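PDB 2WZP: lactococcal phage P2 ORF15 from Lactococcus phage p2, which probably serves as the distal tail (Dit) protein, a structural component of the baseplate at the tip of the phage tail. Local coordinates for residues F225-I230 / A315-K320. Residues are numbered along the deposited sequence; the frame is centred on the assembly and turned at random.
Sequences FSFMGI and AEFKIK
Met228 and Lys318 sit opposite each other in two antiparallel strands and share two backbone hydrogen bonds. Lys318 N reaches Met228 O at 2.8 Å, and Met228 N reaches Lys318 O at 3.0 Å on a more bent path. Ile230 and Glu316 pair likewise: Ile230 N to Glu316 O is 2.8 Å, and Glu316 N to Ile230 O is 2.9 Å. At the other end, Phe225 N meets Lys320 O at 2.7 Å, almost straight (176°).

On one face, the Phe227 and Phe317 rings run alongside each other at 10°, centroids 5.0 Å apart and offset with little overlap. Phe227 CG sits between its backbone N and carbonyl carbon (chi1 58°); the ring stands off the sheet and its CD2 and CE2 side meets Phe317 CE1. The Phe317 ring also lies beside Gly229, its CD2 3.9 Å from Gly229 CA. Ile319 CG1 touches Phe227 CB, and Phe172 meets Phe317 edge-to-face.

The opposite face is mixed: Met228 and Ile230 lie among Ser226, Glu316, Lys318 and Lys320, and the chain of another protein packs there. One water bridges Ser226 OG and Lys320 NZ, accepting from the lysine. Lys320 also forms a salt bridge with Asp134, and extended Lys318 carries its NZ to Asp40. Glu316 OE2 bonds Thr171 OG1.

The contact thus joins neighbouring inner strands, 224-233 and 312-322, with an apolar side and a side whose lysines tie this sheet to the N-terminal domain.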
loop_
_atom_site.group_PDB
_atom_site.type_symbol
_atom_site.label_atom_id
_atom_site.label_comp_id
_atom_site.label_asym_id
_atom_site.label_seq_id
_atom_site.Cartn_x
_atom_site.Cartn_y
_atom_site.Cartn_z
ATOM N N PHE M 225 31.329 -33.410 7.479
ATOM C CA PHE M 225 30.628 -32.889 8.642
ATOM C C PHE M 225 31.175 -33.596 9.843
ATOM O O PHE M 225 31.480 -32.973 10.862
ATOM C CB PHE M 225 29.120 -33.148 8.528
ATOM C CG PHE M 225 28.370 -32.071 7.789
ATOM C CD1 PHE M 225 28.145 -30.827 8.377
ATOM C CD2 PHE M 225 27.864 -32.302 6.517
ATOM C CE1 PHE M 225 27.488 -29.817 7.684
ATOM C CE2 PHE M 225 27.176 -31.301 5.840
ATOM C CZ PHE M 225 27.012 -30.060 6.420
ATOM N N SER M 226 31.307 -34.915 9.703
ATOM C CA SER M 226 31.738 -35.849 10.734
ATOM C C SER M 226 31.853 -37.234 10.115
ATOM O O SER M 226 31.532 -37.457 8.942
ATOM C CB SER M 226 30.681 -35.898 11.849
ATOM O OG SER M 226 29.392 -36.244 11.373
ATOM N N PHE M 227 32.268 -38.177 10.924
ATOM C CA PHE M 227 32.350 -39.552 10.484
ATOM C C PHE M 227 31.984 -40.437 11.647
ATOM O O PHE M 227 31.979 -40.018 12.814
ATOM C CB PHE M 227 33.747 -39.901 9.893
ATOM C CG PHE M 227 34.889 -39.679 10.852
ATOM C CD1 PHE M 227 35.526 -38.441 10.929
ATOM C CD2 PHE M 227 35.279 -40.676 11.732
ATOM C CE1 PHE M 227 36.547 -38.223 11.846
ATOM C CE2 PHE M 227 36.294 -40.454 12.652
ATOM C CZ PHE M 227 36.941 -39.241 12.683
ATOM N N MET M 228 31.724 -41.675 11.308
ATOM C CA MET M 228 31.407 -42.741 12.221
ATOM C C MET M 228 32.196 -43.985 11.759
ATOM O O MET M 228 32.371 -44.212 10.556
ATOM C CB MET M 228 29.915 -42.956 12.178
ATOM C CG MET M 228 29.447 -43.929 13.154
ATOM S SD MET M 228 28.965 -45.369 12.244
ATOM C CE MET M 228 28.350 -46.310 13.562
ATOM N N GLY M 229 32.718 -44.742 12.708
ATOM C CA GLY M 229 33.507 -45.919 12.370
ATOM C C GLY M 229 33.510 -47.020 13.394
ATOM O O GLY M 229 33.235 -46.781 14.578
ATOM N N ILE M 230 33.809 -48.240 12.908
ATOM C CA ILE M 230 33.968 -49.489 13.669
ATOM C C ILE M 230 35.415 -49.852 13.490
ATOM O O ILE M 230 35.843 -50.074 12.363
ATOM C CB ILE M 230 33.006 -50.616 13.215
ATOM C CG1 ILE M 230 31.542 -50.167 13.425
ATOM C CG2 ILE M 230 33.316 -51.951 13.922
ATOM C CD1 ILE M 230 30.690 -50.991 14.352
ATOM N N ALA M 315 39.137 -51.125 9.785
ATOM C CA ALA M 315 38.245 -50.038 10.198
ATOM C C ALA M 315 37.196 -49.864 9.108
ATOM O O ALA M 315 37.518 -49.914 7.917
ATOM C CB ALA M 315 39.014 -48.739 10.395
ATOM N N GLU M 316 35.937 -49.703 9.508
ATOM C CA GLU M 316 34.822 -49.502 8.591
ATOM C C GLU M 316 34.220 -48.167 8.960
ATOM O O GLU M 316 33.765 -47.982 10.085
ATOM C CB GLU M 316 33.791 -50.633 8.737
ATOM C CG GLU M 316 34.313 -51.982 8.278
ATOM C CD GLU M 316 33.938 -52.426 6.879
ATOM O OE1 GLU M 316 33.871 -53.654 6.646
ATOM O OE2 GLU M 316 33.702 -51.550 6.020
ATOM N N PHE M 317 34.269 -47.232 8.017
ATOM C CA PHE M 317 33.761 -45.871 8.169
ATOM C C PHE M 317 32.481 -45.595 7.380
ATOM O O PHE M 317 32.246 -46.181 6.317
ATOM C CB PHE M 317 34.858 -44.874 7.753
ATOM C CG PHE M 317 35.818 -44.429 8.832
ATOM C CD1 PHE M 317 36.207 -43.102 8.932
ATOM C CD2 PHE M 317 36.340 -45.341 9.744
ATOM C CE1 PHE M 317 37.110 -42.695 9.906
ATOM C CE2 PHE M 317 37.213 -44.927 10.746
ATOM C CZ PHE M 317 37.577 -43.603 10.828
ATOM N N LYS M 318 31.672 -44.675 7.911
ATOM C CA LYS M 318 30.484 -44.077 7.298
ATOM C C LYS M 318 30.703 -42.586 7.474
ATOM O O LYS M 318 30.608 -42.067 8.588
ATOM C CB LYS M 318 29.186 -44.545 7.953
ATOM C CG LYS M 318 27.950 -44.174 7.153
ATOM C CD LYS M 318 26.693 -44.532 7.909
ATOM C CE LYS M 318 25.499 -44.286 7.042
ATOM N NZ LYS M 318 24.226 -44.618 7.715
ATOM N N ILE M 319 31.168 -41.945 6.407
ATOM C CA ILE M 319 31.525 -40.527 6.398
ATOM C C ILE M 319 30.384 -39.688 5.942
ATOM O O ILE M 319 29.717 -40.033 4.969
ATOM C CB ILE M 319 32.790 -40.324 5.554
ATOM C CG1 ILE M 319 33.972 -41.114 6.164
ATOM C CG2 ILE M 319 33.129 -38.853 5.404
ATOM C CD1 ILE M 319 34.629 -41.953 5.266
ATOM N N LYS M 320 30.145 -38.579 6.671
ATOM C CA LYS M 320 29.097 -37.636 6.350
ATOM C C LYS M 320 29.770 -36.527 5.566
ATOM O O LYS M 320 30.357 -35.611 6.150
ATOM C CB LYS M 320 28.388 -37.137 7.617
ATOM C CG LYS M 320 26.987 -36.663 7.327
ATOM C CD LYS M 320 26.412 -35.836 8.464
ATOM C CE LYS M 320 25.239 -36.460 9.184
ATOM N NZ LYS M 320 24.818 -35.595 10.306
HETATM O O HOH W 1 27.245 -34.160 11.710
#